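Laccase (Uncultured bacterium, PDB 4F7K) probably oxidises phenolic and related substrates while reducing molecular oxygen to water, as multicopper oxidases of the laccase type do. Local coordinates at residues A[3-8]-A[46-51]; A[21-26]-A[140-145]; A[64-69]-A[89-94]; A[94-99]-A[121-126]; A[116-121]-A[134-139]. One frame throughout, in Å; residues are numbered along the deposited sequence. Where two conformers were deposited one is given.

Contact 1: residues A[3-8]-A[46-51]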
# COMPACT_ATOMS: atom_id res chain seq x y z
N PRO A 3 -17.21 -5.25 -17.00
CA PRO A 3 -16.47 -4.53 -15.96
C PRO A 3 -17.12 -4.63 -14.59
O PRO A 3 -18.35 -4.52 -14.47
CB PRO A 3 -16.50 -3.07 -16.45
CG PRO A 3 -17.52 -3.01 -17.57
CD PRO A 3 -18.12 -4.37 -17.74
N VAL A 4 -16.31 -4.85 -13.56
CA VAL A 4 -16.80 -4.77 -12.18
C VAL A 4 -17.12 -3.30 -11.86
O VAL A 4 -16.28 -2.42 -12.11
CB VAL A 4 -15.78 -5.31 -11.17
CG1 VAL A 4 -14.46 -4.58 -11.28
CG2 VAL A 4 -16.31 -5.20 -9.72
N GLU A 5 -18.32 -3.05 -11.33
CA GLU A 5 -18.62 -1.70 -10.84
C GLU A 5 -17.95 -1.44 -9.49
O GLU A 5 -17.99 -2.28 -8.59
CB GLU A 5 -20.12 -1.42 -10.79
CG GLU A 5 -20.64 -0.79 -12.09
CD GLU A 5 -22.01 -0.10 -11.91
OE1 GLU A 5 -22.48 0.09 -10.76
OE2 GLU A 5 -22.61 0.27 -12.95
N LEU A 6 -17.30 -0.29 -9.40
CA LEU A 6 -16.64 0.14 -8.18
C LEU A 6 -17.26 1.47 -7.77
O LEU A 6 -16.95 2.52 -8.35
CB LEU A 6 -15.14 0.29 -8.42
CG LEU A 6 -14.27 0.66 -7.22
CD1 LEU A 6 -14.29 -0.43 -6.11
CD2 LEU A 6 -12.86 0.92 -7.70
N VAL A 7 -18.18 1.41 -6.80
CA VAL A 7 -18.97 2.58 -6.47
C VAL A 7 -18.45 3.23 -5.22
O VAL A 7 -18.54 2.63 -4.16
CB VAL A 7 -20.48 2.26 -6.31
CG1 VAL A 7 -21.28 3.56 -6.29
CG2 VAL A 7 -20.99 1.32 -7.46
N ALA A 8 -17.88 4.42 -5.34
CA ALA A 8 -17.50 5.22 -4.18
C ALA A 8 -18.81 5.79 -3.57
O ALA A 8 -19.57 6.48 -4.26
CB ALA A 8 -16.50 6.33 -4.58
N ASP A 46 -10.85 -4.63 -15.81
CA ASP A 46 -11.81 -3.72 -16.41
C ASP A 46 -12.75 -3.24 -15.28
O ASP A 46 -13.55 -4.03 -14.78
CB ASP A 46 -12.57 -4.44 -17.53
CG ASP A 46 -11.67 -4.78 -18.74
OD1 ASP A 46 -11.04 -3.85 -19.29
OD2 ASP A 46 -11.60 -5.96 -19.16
N ILE A 47 -12.63 -1.97 -14.90
CA ILE A 47 -13.30 -1.42 -13.71
C ILE A 47 -14.16 -0.21 -14.08
O ILE A 47 -13.66 0.76 -14.65
CB ILE A 47 -12.23 -1.07 -12.64
CG1 ILE A 47 -11.58 -2.36 -12.15
CG2 ILE A 47 -12.83 -0.27 -11.45
CD1 ILE A 47 -10.08 -2.24 -11.70
N ARG A 48 -15.47 -0.28 -13.80
CA ARG A 48 -16.33 0.88 -13.99
C ARG A 48 -16.49 1.63 -12.64
O ARG A 48 -17.27 1.22 -11.78
CB ARG A 48 -17.68 0.49 -14.63
CG ARG A 48 -18.59 1.68 -15.02
CD ARG A 48 -19.95 1.24 -15.61
NE ARG A 48 -21.03 2.20 -15.33
CZ ARG A 48 -22.22 2.25 -15.96
NH1 ARG A 48 -22.53 1.41 -16.96
NH2 ARG A 48 -23.13 3.16 -15.60
N PHE A 49 -15.71 2.71 -12.49
CA PHE A 49 -15.79 3.60 -11.35
C PHE A 49 -17.03 4.50 -11.41
O PHE A 49 -17.26 5.17 -12.42
CB PHE A 49 -14.54 4.48 -11.24
CG PHE A 49 -14.59 5.48 -10.10
CD1 PHE A 49 -14.78 5.07 -8.77
CD2 PHE A 49 -14.41 6.82 -10.36
CE1 PHE A 49 -14.79 6.01 -7.71
CE2 PHE A 49 -14.42 7.78 -9.31
CZ PHE A 49 -14.63 7.37 -7.98
N GLN A 50 -17.78 4.52 -10.32
CA GLN A 50 -19.00 5.33 -10.19
C GLN A 50 -18.91 6.24 -8.96
O GLN A 50 -18.76 5.75 -7.85
CB GLN A 50 -20.22 4.43 -10.03
CG GLN A 50 -20.48 3.49 -11.16
CD GLN A 50 -21.58 4.00 -12.04
OE1 GLN A 50 -21.88 5.22 -12.06
NE2 GLN A 50 -22.21 3.09 -12.76
N ASN A 51 -19.03 7.54 -9.17
CA ASN A 51 -18.89 8.54 -8.10
C ASN A 51 -20.22 8.86 -7.41
O ASN A 51 -21.03 9.64 -7.93
CB ASN A 51 -18.24 9.79 -8.68
CG ASN A 51 -17.95 10.86 -7.64
OD1 ASN A 51 -18.49 10.85 -6.53
ND2 ASN A 51 -17.12 11.83 -8.02
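Leu-6 and Phe-49 sit abreast on two parallel strands, and the side of the sheet they share with Val-4, Ala-8 and Ile-47 is the tightly packed one. CG2 of Ile-47, anti to its backbone N, lies alongside Leu-6 and touches CB at 3.9 Å, while CG1 of the same residue meets CG1 of Val-4. The Phe-49 ring turns its edge to Ala-8, with CE1 3.6 Å from CB. Phe-28, from the same sheet, extends this apolar layer and Trp-61, from the facing one, packs on it, as expected for the interior of a cupredoxin-type beta-sandwich, the building block of multicopper oxidases. Between the strands runs a regular parallel ladder in which Leu-6 N donates to Arg-48 O at 2.8 Å, almost straight at 173°, and Gln-50 N returns a bond to Leu-6 O at 2.9 Å. The end pairs are more bent: Val-4 N reaches Asp-46 O at 3.1 Å and 136°. The other side, bearing Glu-5, Val-7, Arg-48 and Gln-50, is looser and partly open to solvent. Here Glu-5 and Arg-48 run side by side, and OE2 rests above the guanidinium, 3.4 Å from NE, a salt bridge of charges alone with no N-H aimed at the oxygen. Arg-48 has a second acidic partner in Glu-86 on the adjoining strand. Nearby, Val-7 CG1 lies 4.0 Å from Gln-50 CB.

Contact 2: residues A[21-26]-A[140-145]; sequences PATPML and WRITEN
Thr-23 carries OG1 anti to its carbonyl carbon (chi1 -61°), and Ile-142 carries CG2 anti to its backbone N; with both CB atoms directed across the gap, these two branches meet at 4.0 Å. CD1 of Ile-142 also reaches the hydroxyl oxygen, so the isoleucine presents two methyl groups to one polar atom. That oxygen is hydrogen-bonded to the backbone O of Gly-146, just beyond the 140-145 segment. A second touch joins Met-25 to Trp-140, where the methyl CE comes up at the edge of the indole, near its plane, 4.4 Å from NE1. At the outer end CB of Pro-21 packs on the backbone O of Asn-145 at 3.8 Å. No hydrogen bond crosses between the segments, and the joint is a light one, burying about 204 Å². Trp-140 is more firmly bedded than its partner here suggests, since Lys-113 makes a cation-pi contact with it and Phe-167 packs on it. The contact joins two cupredoxin-like domains: strand 23-28, at the margin of the first domain's sheet and paired with strand 4-13, meets the connection that leaves strand 131-140 and leads towards its neighbour, strand 167-173.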
# COMPACT_ATOMS: atom_id res chain seq x y z
N PRO A 21 -20.27 1.24 18.69
CA PRO A 21 -20.93 1.83 17.53
C PRO A 21 -20.15 1.73 16.23
O PRO A 21 -18.95 1.89 16.21
CB PRO A 21 -21.11 3.30 17.94
CG PRO A 21 -21.06 3.28 19.44
CD PRO A 21 -20.06 2.23 19.77
N ALA A 22 -20.86 1.47 15.14
CA ALA A 22 -20.29 1.46 13.81
C ALA A 22 -19.94 2.90 13.44
O ALA A 22 -20.34 3.82 14.11
CB ALA A 22 -21.30 0.87 12.81
N THR A 23 -19.17 3.07 12.38
CA THR A 23 -18.65 4.38 12.00
C THR A 23 -19.08 4.71 10.57
O THR A 23 -18.79 3.95 9.65
CB THR A 23 -17.09 4.38 12.07
OG1 THR A 23 -16.65 4.09 13.41
CG2 THR A 23 -16.50 5.74 11.63
N PRO A 24 -19.75 5.86 10.37
CA PRO A 24 -20.15 6.31 9.04
C PRO A 24 -18.97 6.88 8.30
O PRO A 24 -18.15 7.57 8.91
CB PRO A 24 -21.21 7.41 9.33
CG PRO A 24 -20.99 7.80 10.79
CD PRO A 24 -20.42 6.60 11.46
N MET A 25 -18.80 6.49 7.03
CA MET A 25 -17.74 7.06 6.23
C MET A 25 -17.98 6.87 4.74
O MET A 25 -19.07 6.45 4.35
CB MET A 25 -16.38 6.50 6.64
CG MET A 25 -16.26 5.00 6.73
SD MET A 25 -14.95 4.72 8.00
CE MET A 25 -13.51 5.46 7.27
N LEU A 26 -16.96 7.16 3.92
CA LEU A 26 -17.02 6.83 2.47
C LEU A 26 -16.32 5.54 2.22
O LEU A 26 -15.30 5.28 2.82
CB LEU A 26 -16.48 7.98 1.58
CG LEU A 26 -17.06 9.39 1.81
CD1 LEU A 26 -16.34 10.42 0.94
CD2 LEU A 26 -18.61 9.49 1.61
N TRP A 140 -7.07 5.41 13.63
CA TRP A 140 -8.29 6.21 13.55
C TRP A 140 -8.45 7.05 14.81
O TRP A 140 -8.08 6.64 15.90
CB TRP A 140 -9.57 5.36 13.43
CG TRP A 140 -9.82 4.57 12.19
CD1 TRP A 140 -10.56 4.92 11.09
CD2 TRP A 140 -9.39 3.23 11.97
NE1 TRP A 140 -10.57 3.88 10.17
CE2 TRP A 140 -9.85 2.84 10.70
CE3 TRP A 140 -8.64 2.33 12.73
CZ2 TRP A 140 -9.60 1.59 10.19
CZ3 TRP A 140 -8.40 1.11 12.24
CH2 TRP A 140 -8.86 0.73 10.97
N ARG A 141 -9.03 8.23 14.64
CA ARG A 141 -9.44 9.04 15.78
C ARG A 141 -10.95 9.01 15.70
O ARG A 141 -11.54 9.59 14.79
CB ARG A 141 -8.86 10.44 15.66
N ILE A 142 -11.55 8.26 16.61
CA ILE A 142 -13.01 8.02 16.60
C ILE A 142 -13.64 8.55 17.89
O ILE A 142 -13.13 8.26 18.96
CB ILE A 142 -13.36 6.51 16.51
CG1 ILE A 142 -12.53 5.80 15.47
CG2 ILE A 142 -14.81 6.30 16.14
CD1 ILE A 142 -12.90 4.30 15.27
N THR A 143 -14.72 9.32 17.79
CA THR A 143 -15.39 9.87 18.99
C THR A 143 -16.13 8.76 19.73
O THR A 143 -16.17 7.59 19.29
CB THR A 143 -16.43 10.96 18.65
OG1 THR A 143 -17.51 10.39 17.89
CG2 THR A 143 -15.79 12.13 17.88
N GLU A 144 -16.71 9.15 20.87
CA GLU A 144 -17.49 8.27 21.73
C GLU A 144 -18.66 7.60 21.02
O GLU A 144 -18.96 6.43 21.28
CB GLU A 144 -17.93 8.97 23.04
CG GLU A 144 -18.11 10.51 23.00
CD GLU A 144 -16.87 11.26 22.45
OE1 GLU A 144 -15.75 10.73 22.60
OE2 GLU A 144 -17.01 12.37 21.87
N ASN A 145 -19.33 8.30 20.10
CA ASN A 145 -20.40 7.63 19.41
C ASN A 145 -20.02 7.13 18.01
O ASN A 145 -20.87 7.00 17.14
CB ASN A 145 -21.66 8.50 19.41
CG ASN A 145 -21.46 9.80 18.69
OD1 ASN A 145 -20.35 10.11 18.28
ND2 ASN A 145 -22.54 10.59 18.56

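Contact 3: residues A[64-69]-A[89-94]; sequences LRIDNA and YSFRAP
Phe-91 and Ile-66 have the largest areas buried here, and they meet ring face to aliphatic branch. Ile-66 sets CG1 between its backbone N and carbonyl carbon (chi1 61°), and with the chain then extended (chi2 171°) CD1 lies over one face of the ring, 4.0 Å from its centroid, in a CH-pi contact. Its other branch, CG2, touches CD1 of Phe-91 at 3.6 Å. Leu-64 crosses the phenylalanine at about a right angle, CG 4.1 Å from CE1. The segment 64-69 is the start of the long connection between strands 59-62 and 86-92 of a cupredoxin-like domain; it bends through an inverse gamma turn centred on Arg-65 and an Asx turn closed by Ala-69 N on Asp-67 OD1. Pro-94, third in buried area, lays CG against Arg-65 O at 3.4 Å. Towards solvent, waters take over from direct bonds: one donates to Ser-90 O at 2.7 Å and weakly to Asp-67 OD2, while another accepts from Asp-67 N at 3.2 Å and weakly from Arg-92 N.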
# COMPACT_ATOMS: atom_id res chain seq x y z
N LEU A 64 0.88 0.13 -9.56
CA LEU A 64 0.65 -0.49 -10.86
C LEU A 64 1.51 0.21 -11.89
O LEU A 64 1.40 1.42 -12.08
CB LEU A 64 -0.85 -0.44 -11.23
CG LEU A 64 -1.81 -1.55 -10.75
CD1 LEU A 64 -1.37 -2.94 -11.22
CD2 LEU A 64 -2.03 -1.57 -9.24
N ARG A 65 2.39 -0.55 -12.54
CA ARG A 65 3.20 -0.08 -13.64
C ARG A 65 2.35 -0.23 -14.89
O ARG A 65 2.56 -1.18 -15.67
CB ARG A 65 4.44 -0.96 -13.80
CG ARG A 65 5.45 -0.92 -12.64
CD ARG A 65 6.19 -2.25 -12.60
NE ARG A 65 7.53 -2.13 -13.12
CZ ARG A 65 8.31 -3.15 -13.47
NH1 ARG A 65 7.91 -4.42 -13.40
NH2 ARG A 65 9.50 -2.87 -13.93
N ILE A 66 1.40 0.68 -15.08
CA ILE A 66 0.34 0.52 -16.10
C ILE A 66 0.26 1.67 -17.10
O ILE A 66 1.01 2.66 -16.99
CB ILE A 66 -1.05 0.37 -15.43
CG1 ILE A 66 -1.41 1.62 -14.60
CG2 ILE A 66 -1.10 -0.91 -14.61
CD1 ILE A 66 -2.86 1.65 -14.08
N ASP A 67 -0.65 1.54 -18.06
CA ASP A 67 -0.95 2.63 -18.99
C ASP A 67 -1.29 3.93 -18.22
O ASP A 67 -2.14 3.94 -17.32
CB ASP A 67 -2.09 2.22 -19.94
CG ASP A 67 -2.64 3.39 -20.78
OD1 ASP A 67 -2.03 4.48 -20.85
OD2 ASP A 67 -3.73 3.19 -21.39
N ASN A 68 -0.58 4.99 -18.60
CA ASN A 68 -0.64 6.29 -17.94
C ASN A 68 -2.03 6.88 -17.88
O ASN A 68 -2.36 7.55 -16.92
CB ASN A 68 0.32 7.28 -18.62
CG ASN A 68 0.45 8.62 -17.86
OD1 ASN A 68 0.70 8.65 -16.64
ND2 ASN A 68 0.29 9.72 -18.58
N ALA A 69 -2.84 6.63 -18.92
CA ALA A 69 -4.18 7.19 -19.05
C ALA A 69 -5.08 6.69 -17.93
O ALA A 69 -6.13 7.29 -17.67
CB ALA A 69 -4.79 6.87 -20.42
N TYR A 89 -11.95 2.29 -15.95
CA TYR A 89 -10.51 1.96 -15.80
C TYR A 89 -10.21 0.61 -16.40
O TYR A 89 -10.76 -0.41 -15.98
CB TYR A 89 -10.05 1.99 -14.35
CG TYR A 89 -10.04 3.37 -13.74
CD1 TYR A 89 -8.96 4.23 -13.96
CD2 TYR A 89 -11.12 3.81 -12.95
CE1 TYR A 89 -8.93 5.52 -13.40
CE2 TYR A 89 -11.11 5.12 -12.39
CZ TYR A 89 -10.01 5.95 -12.62
OH TYR A 89 -9.97 7.20 -12.07
N SER A 90 -9.33 0.59 -17.37
CA SER A 90 -8.99 -0.66 -18.00
C SER A 90 -7.49 -0.78 -18.28
O SER A 90 -6.95 -0.05 -19.10
CB SER A 90 -9.82 -0.84 -19.26
OG SER A 90 -9.21 -1.80 -20.09
N PHE A 91 -6.84 -1.72 -17.60
CA PHE A 91 -5.40 -1.91 -17.76
C PHE A 91 -5.01 -3.37 -17.51
O PHE A 91 -5.67 -4.09 -16.75
CB PHE A 91 -4.65 -1.02 -16.77
CG PHE A 91 -5.13 -1.17 -15.35
CD1 PHE A 91 -4.54 -2.10 -14.51
CD2 PHE A 91 -6.19 -0.41 -14.87
CE1 PHE A 91 -4.99 -2.25 -13.22
CE2 PHE A 91 -6.64 -0.55 -13.58
CZ PHE A 91 -6.05 -1.47 -12.75
N ARG A 92 -3.93 -3.77 -18.18
CA ARG A 92 -3.28 -5.06 -17.94
C ARG A 92 -2.35 -4.90 -16.74
O ARG A 92 -1.64 -3.90 -16.64
CB ARG A 92 -2.51 -5.53 -19.18
CG ARG A 92 -3.42 -6.05 -20.32
CD ARG A 92 -2.65 -6.84 -21.42
NE ARG A 92 -3.50 -7.19 -22.57
CZ ARG A 92 -4.27 -8.28 -22.63
NH1 ARG A 92 -4.30 -9.14 -21.61
NH2 ARG A 92 -5.01 -8.52 -23.72
N ALA A 93 -2.39 -5.85 -15.80
CA ALA A 93 -1.47 -5.81 -14.67
C ALA A 93 -0.27 -6.70 -14.99
O ALA A 93 -0.43 -7.90 -15.19
CB ALA A 93 -2.16 -6.24 -13.37
N PRO A 94 0.93 -6.11 -15.08
CA PRO A 94 2.06 -6.88 -15.58
C PRO A 94 2.88 -7.54 -14.46
O PRO A 94 3.72 -8.40 -14.74
CB PRO A 94 2.90 -5.82 -16.31
CG PRO A 94 2.67 -4.58 -15.43
CD PRO A 94 1.27 -4.68 -14.89
O HOH W 1 -4.83 0.05 -20.76
O HOH W 2 -1.82 -1.29 -18.97

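Contact 4: residues A[94-99]-A[121-126]; sequences PDAGTF and VEEPTP
Gly-97 and Val-121 form an antiparallel hydrogen-bonded pair, with Gly-97 N donating to Val-121 O at 2.8 Å in the carbonyl plane, on a lone pair, and Val-121 N donating to Gly-97 O at 2.9 Å. The first bond is bent, 138° at the hydrogen, the second straighter. At Gly-97 the backbone angles (phi 158°) would jam a side chain against the preceding carbonyl, which calls for glycine. Val-121 has the greatest buried area of the contact: CG1 presses on the backbone O of Asp-95 at 3.2 Å, and CG2, anti to the carbonyl carbon, turns to CD2 of Phe-99 at 3.9 Å. This pairing joins strands 97-103 and 116-122, central neighbours in one sheet of the first cupredoxin-like domain. Beside the pair, CB of Ala-96, the residue before Gly-97, lies 3.8 Å from CG of Glu-123, whose chain is bent at chi2 (84°), and OE2 comes equally near the methyl. OE1 of the same carboxylate forms a salt bridge with Arg-185, on strand 183-190 of the next domain.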
# COMPACT_ATOMS: atom_id res chain seq x y z
N PRO A 94 0.93 -6.11 -15.08
CA PRO A 94 2.06 -6.88 -15.58
C PRO A 94 2.88 -7.54 -14.46
O PRO A 94 3.72 -8.40 -14.74
CB PRO A 94 2.90 -5.82 -16.31
CG PRO A 94 2.67 -4.58 -15.43
CD PRO A 94 1.27 -4.68 -14.89
N ASP A 95 2.68 -7.13 -13.21
CA ASP A 95 3.44 -7.70 -12.10
C ASP A 95 2.59 -8.40 -11.09
O ASP A 95 1.55 -7.87 -10.66
CB ASP A 95 4.27 -6.65 -11.37
CG ASP A 95 4.98 -5.75 -12.30
OD1 ASP A 95 5.81 -6.24 -13.07
OD2 ASP A 95 4.67 -4.55 -12.27
N ALA A 96 3.05 -9.57 -10.67
CA ALA A 96 2.36 -10.33 -9.65
C ALA A 96 2.64 -9.70 -8.29
O ALA A 96 3.79 -9.42 -7.96
CB ALA A 96 2.81 -11.78 -9.66
N GLY A 97 1.60 -9.50 -7.50
CA GLY A 97 1.83 -9.11 -6.12
C GLY A 97 0.66 -8.41 -5.45
O GLY A 97 -0.44 -8.38 -5.99
N THR A 98 0.94 -7.90 -4.25
CA THR A 98 -0.00 -7.16 -3.41
C THR A 98 0.11 -5.67 -3.72
O THR A 98 1.15 -5.01 -3.50
CB THR A 98 0.32 -7.37 -1.94
OG1 THR A 98 0.39 -8.77 -1.68
CG2 THR A 98 -0.75 -6.74 -1.05
N PHE A 99 -0.96 -5.15 -4.29
CA PHE A 99 -1.04 -3.73 -4.60
C PHE A 99 -2.26 -3.18 -3.86
O PHE A 99 -2.85 -3.91 -3.05
CB PHE A 99 -1.08 -3.53 -6.13
CG PHE A 99 0.18 -4.01 -6.81
CD1 PHE A 99 1.35 -3.25 -6.76
CD2 PHE A 99 0.21 -5.24 -7.47
CE1 PHE A 99 2.52 -3.69 -7.35
CE2 PHE A 99 1.38 -5.69 -8.08
CZ PHE A 99 2.55 -4.91 -8.02
N VAL A 121 -2.71 -9.07 -7.73
CA VAL A 121 -2.35 -9.67 -9.02
C VAL A 121 -1.67 -11.02 -8.76
O VAL A 121 -0.61 -11.07 -8.16
CB VAL A 121 -1.40 -8.78 -9.83
CG1 VAL A 121 -1.20 -9.37 -11.24
CG2 VAL A 121 -1.93 -7.35 -9.93
N GLU A 122 -2.30 -12.10 -9.19
CA GLU A 122 -1.89 -13.46 -8.84
C GLU A 122 -0.73 -13.94 -9.70
O GLU A 122 -0.65 -13.58 -10.87
CB GLU A 122 -3.04 -14.42 -9.06
CG GLU A 122 -4.32 -14.08 -8.30
CD GLU A 122 -5.40 -15.06 -8.68
OE1 GLU A 122 -5.04 -16.19 -9.09
OE2 GLU A 122 -6.60 -14.71 -8.59
N GLU A 123 0.17 -14.74 -9.12
CA GLU A 123 1.23 -15.40 -9.87
C GLU A 123 0.53 -16.47 -10.72
O GLU A 123 -0.49 -17.01 -10.28
CB GLU A 123 2.25 -16.08 -8.95
CG GLU A 123 3.08 -15.17 -8.07
CD GLU A 123 2.38 -14.76 -6.76
OE1 GLU A 123 1.63 -15.60 -6.18
OE2 GLU A 123 2.59 -13.60 -6.31
N PRO A 124 1.06 -16.78 -11.92
CA PRO A 124 0.52 -17.89 -12.73
C PRO A 124 0.46 -19.21 -11.96
O PRO A 124 -0.51 -19.94 -12.10
CB PRO A 124 1.50 -17.99 -13.91
CG PRO A 124 2.71 -17.28 -13.47
CD PRO A 124 2.19 -16.14 -12.62
N THR A 125 1.48 -19.52 -11.15
CA THR A 125 1.40 -20.66 -10.23
C THR A 125 1.79 -20.15 -8.83
O THR A 125 2.97 -20.00 -8.53
CB THR A 125 2.24 -21.93 -10.68
OG1 THR A 125 3.65 -21.67 -10.62
CG2 THR A 125 1.88 -22.41 -12.11
N PRO A 126 0.79 -19.84 -7.99
CA PRO A 126 1.10 -19.24 -6.68
C PRO A 126 1.86 -20.22 -5.79
O PRO A 126 1.87 -21.42 -6.08
CB PRO A 126 -0.28 -18.90 -6.08
CG PRO A 126 -1.24 -18.90 -7.26
CD PRO A 126 -0.67 -19.94 -8.22

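Contact 5: residues A[116-121]-A[134-139]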
# COMPACT_ATOMS: atom_id res chain seq x y z
N TYR A 116 -10.54 3.10 -0.02
CA TYR A 116 -9.42 2.32 -0.45
C TYR A 116 -9.81 0.85 -0.36
O TYR A 116 -10.86 0.50 0.24
CB TYR A 116 -8.22 2.55 0.45
CG TYR A 116 -8.42 2.00 1.84
CD1 TYR A 116 -7.97 0.73 2.19
CD2 TYR A 116 -9.10 2.75 2.81
CE1 TYR A 116 -8.14 0.25 3.49
CE2 TYR A 116 -9.32 2.27 4.08
CZ TYR A 116 -8.80 1.05 4.42
OH TYR A 116 -9.00 0.63 5.70
N GLY A 117 -8.95 0.02 -0.96
CA GLY A 117 -9.00 -1.41 -0.83
C GLY A 117 -7.77 -2.06 -1.50
O GLY A 117 -6.91 -1.36 -2.09
N PRO A 118 -7.70 -3.38 -1.42
CA PRO A 118 -6.58 -4.14 -1.93
C PRO A 118 -6.80 -4.60 -3.36
O PRO A 118 -7.93 -4.88 -3.81
CB PRO A 118 -6.52 -5.32 -0.98
CG PRO A 118 -7.96 -5.55 -0.60
CD PRO A 118 -8.63 -4.23 -0.64
N LEU A 119 -5.69 -4.66 -4.09
CA LEU A 119 -5.65 -5.15 -5.44
C LEU A 119 -4.57 -6.24 -5.51
O LEU A 119 -3.39 -5.95 -5.34
CB LEU A 119 -5.35 -4.01 -6.43
CG LEU A 119 -5.44 -4.34 -7.94
CD1 LEU A 119 -5.85 -3.14 -8.74
CD2 LEU A 119 -4.15 -4.93 -8.50
N ILE A 120 -5.01 -7.47 -5.75
CA ILE A 120 -4.14 -8.62 -5.82
C ILE A 120 -3.96 -9.09 -7.27
O ILE A 120 -4.92 -9.42 -7.97
CB ILE A 120 -4.64 -9.76 -4.90
CG1 ILE A 120 -4.90 -9.26 -3.47
CG2 ILE A 120 -3.62 -10.89 -4.88
CD1 ILE A 120 -3.67 -8.65 -2.75
N VAL A 121 -2.71 -9.07 -7.73
CA VAL A 121 -2.35 -9.67 -9.02
C VAL A 121 -1.67 -11.02 -8.76
O VAL A 121 -0.61 -11.07 -8.16
CB VAL A 121 -1.40 -8.78 -9.83
CG1 VAL A 121 -1.20 -9.37 -11.24
CG2 VAL A 121 -1.93 -7.35 -9.93
N ILE A 134 -5.13 -10.89 3.67
CA ILE A 134 -4.70 -9.52 3.46
C ILE A 134 -4.85 -8.77 4.77
O ILE A 134 -5.90 -8.84 5.40
CB ILE A 134 -5.56 -8.87 2.35
CG1 ILE A 134 -5.24 -9.49 0.98
CG2 ILE A 134 -5.43 -7.34 2.34
CD1 ILE A 134 -6.35 -9.32 -0.07
N ILE A 135 -3.81 -8.05 5.18
CA ILE A 135 -3.79 -7.37 6.46
C ILE A 135 -3.59 -5.89 6.22
O ILE A 135 -2.45 -5.45 5.94
CB ILE A 135 -2.62 -7.85 7.38
CG1 ILE A 135 -2.34 -9.35 7.23
CG2 ILE A 135 -2.85 -7.39 8.83
CD1 ILE A 135 -3.46 -10.23 7.57
N MET A 136 -4.67 -5.13 6.39
CA MET A 136 -4.65 -3.70 6.19
C MET A 136 -4.59 -3.01 7.55
O MET A 136 -5.49 -3.17 8.42
CB MET A 136 -5.86 -3.24 5.34
CG MET A 136 -5.76 -3.67 3.86
SD MET A 136 -7.38 -3.76 2.99
CE MET A 136 -8.17 -5.22 3.71
N ILE A 137 -3.50 -2.30 7.77
CA ILE A 137 -3.31 -1.64 9.05
C ILE A 137 -3.59 -0.16 8.88
O ILE A 137 -3.08 0.48 7.96
CB ILE A 137 -1.89 -1.90 9.61
CG1 ILE A 137 -1.63 -3.42 9.68
CG2 ILE A 137 -1.73 -1.26 10.99
CD1 ILE A 137 -0.20 -3.82 10.13
N ASP A 138 -4.44 0.38 9.74
CA ASP A 138 -4.83 1.80 9.65
C ASP A 138 -4.97 2.30 11.08
O ASP A 138 -5.08 1.52 12.03
CB ASP A 138 -6.17 1.88 8.88
CG ASP A 138 -6.42 3.23 8.20
OD1 ASP A 138 -5.60 4.18 8.38
OD2 ASP A 138 -7.49 3.31 7.48
N ASP A 139 -4.91 3.60 11.29
CA ASP A 139 -5.33 4.08 12.60
C ASP A 139 -6.43 5.11 12.51
O ASP A 139 -6.76 5.58 11.42
CB ASP A 139 -4.16 4.52 13.44
CG ASP A 139 -3.73 5.88 13.11
OD1 ASP A 139 -3.69 6.15 11.88
OD2 ASP A 139 -3.48 6.64 14.06
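Tyr-116, Pro-118 and Ile-120 face Ile-134, Met-136 and Asp-138 where two cupredoxin-like domains abut, strand 116-122 of one sheet packing on strand 131-140 of another. The segments run roughly antiparallel, 149° between their directions, but their axes stay 8.9 Å apart and side chains alone bridge the gap, without a hydrogen bond between them. Aliphatic packing fills one end. Ile-120 and Ile-134 reach toward each other tip to tip, CG1 of the former 3.7 Å from CD1 of the latter. The Pro-118 ring crosses Ile-134 at about a right angle, its CB 4.0 Å from CG2. Strand 183-190 adds to this layer, with Arg-187 touching both isoleucines. Sulfur contacts occupy the middle: Met-136 SD lies 3.9 Å from CD of Pro-118 and also makes a Met-aromatic contact at the edge of the Tyr-116 ring, 5.4 Å from its centroid. Polar atoms gather at the far end, where the carboxylate of Asp-138 is buried with two basic residues nearby: Lys-113 and Arg-106 form long, weak ion pairs with OD1 and OD2, and probably favour the charged acid. Tyr-116 and Asp-138 approach tip to tip with ring and carboxylate planes 84° apart, leaving OH 3.6 Å from OD2.

Contact 5 is buried throughout and contact 4 almost so, whereas contacts 1, 2 and 3 each have a partly open side. Contacts 1 and 4 are true strand pairings, parallel in the former and antiparallel in the latter; the others rely on side chains, helped by water in contact 3. Strand 116-122 serves both contact 4, within its own sheet, and contact 5, towards the next domain, with Val-121 common to the two segments. Contacts 2 and 5 both join the first domain to the second, one lightly at the periphery, the other about 7 Å from the chain's centre to its own. Arg-65 and Asp-95 tie contacts 3 and 4 by a salt bridge, and Ile-47 and Tyr-89 link contacts 1 and 3.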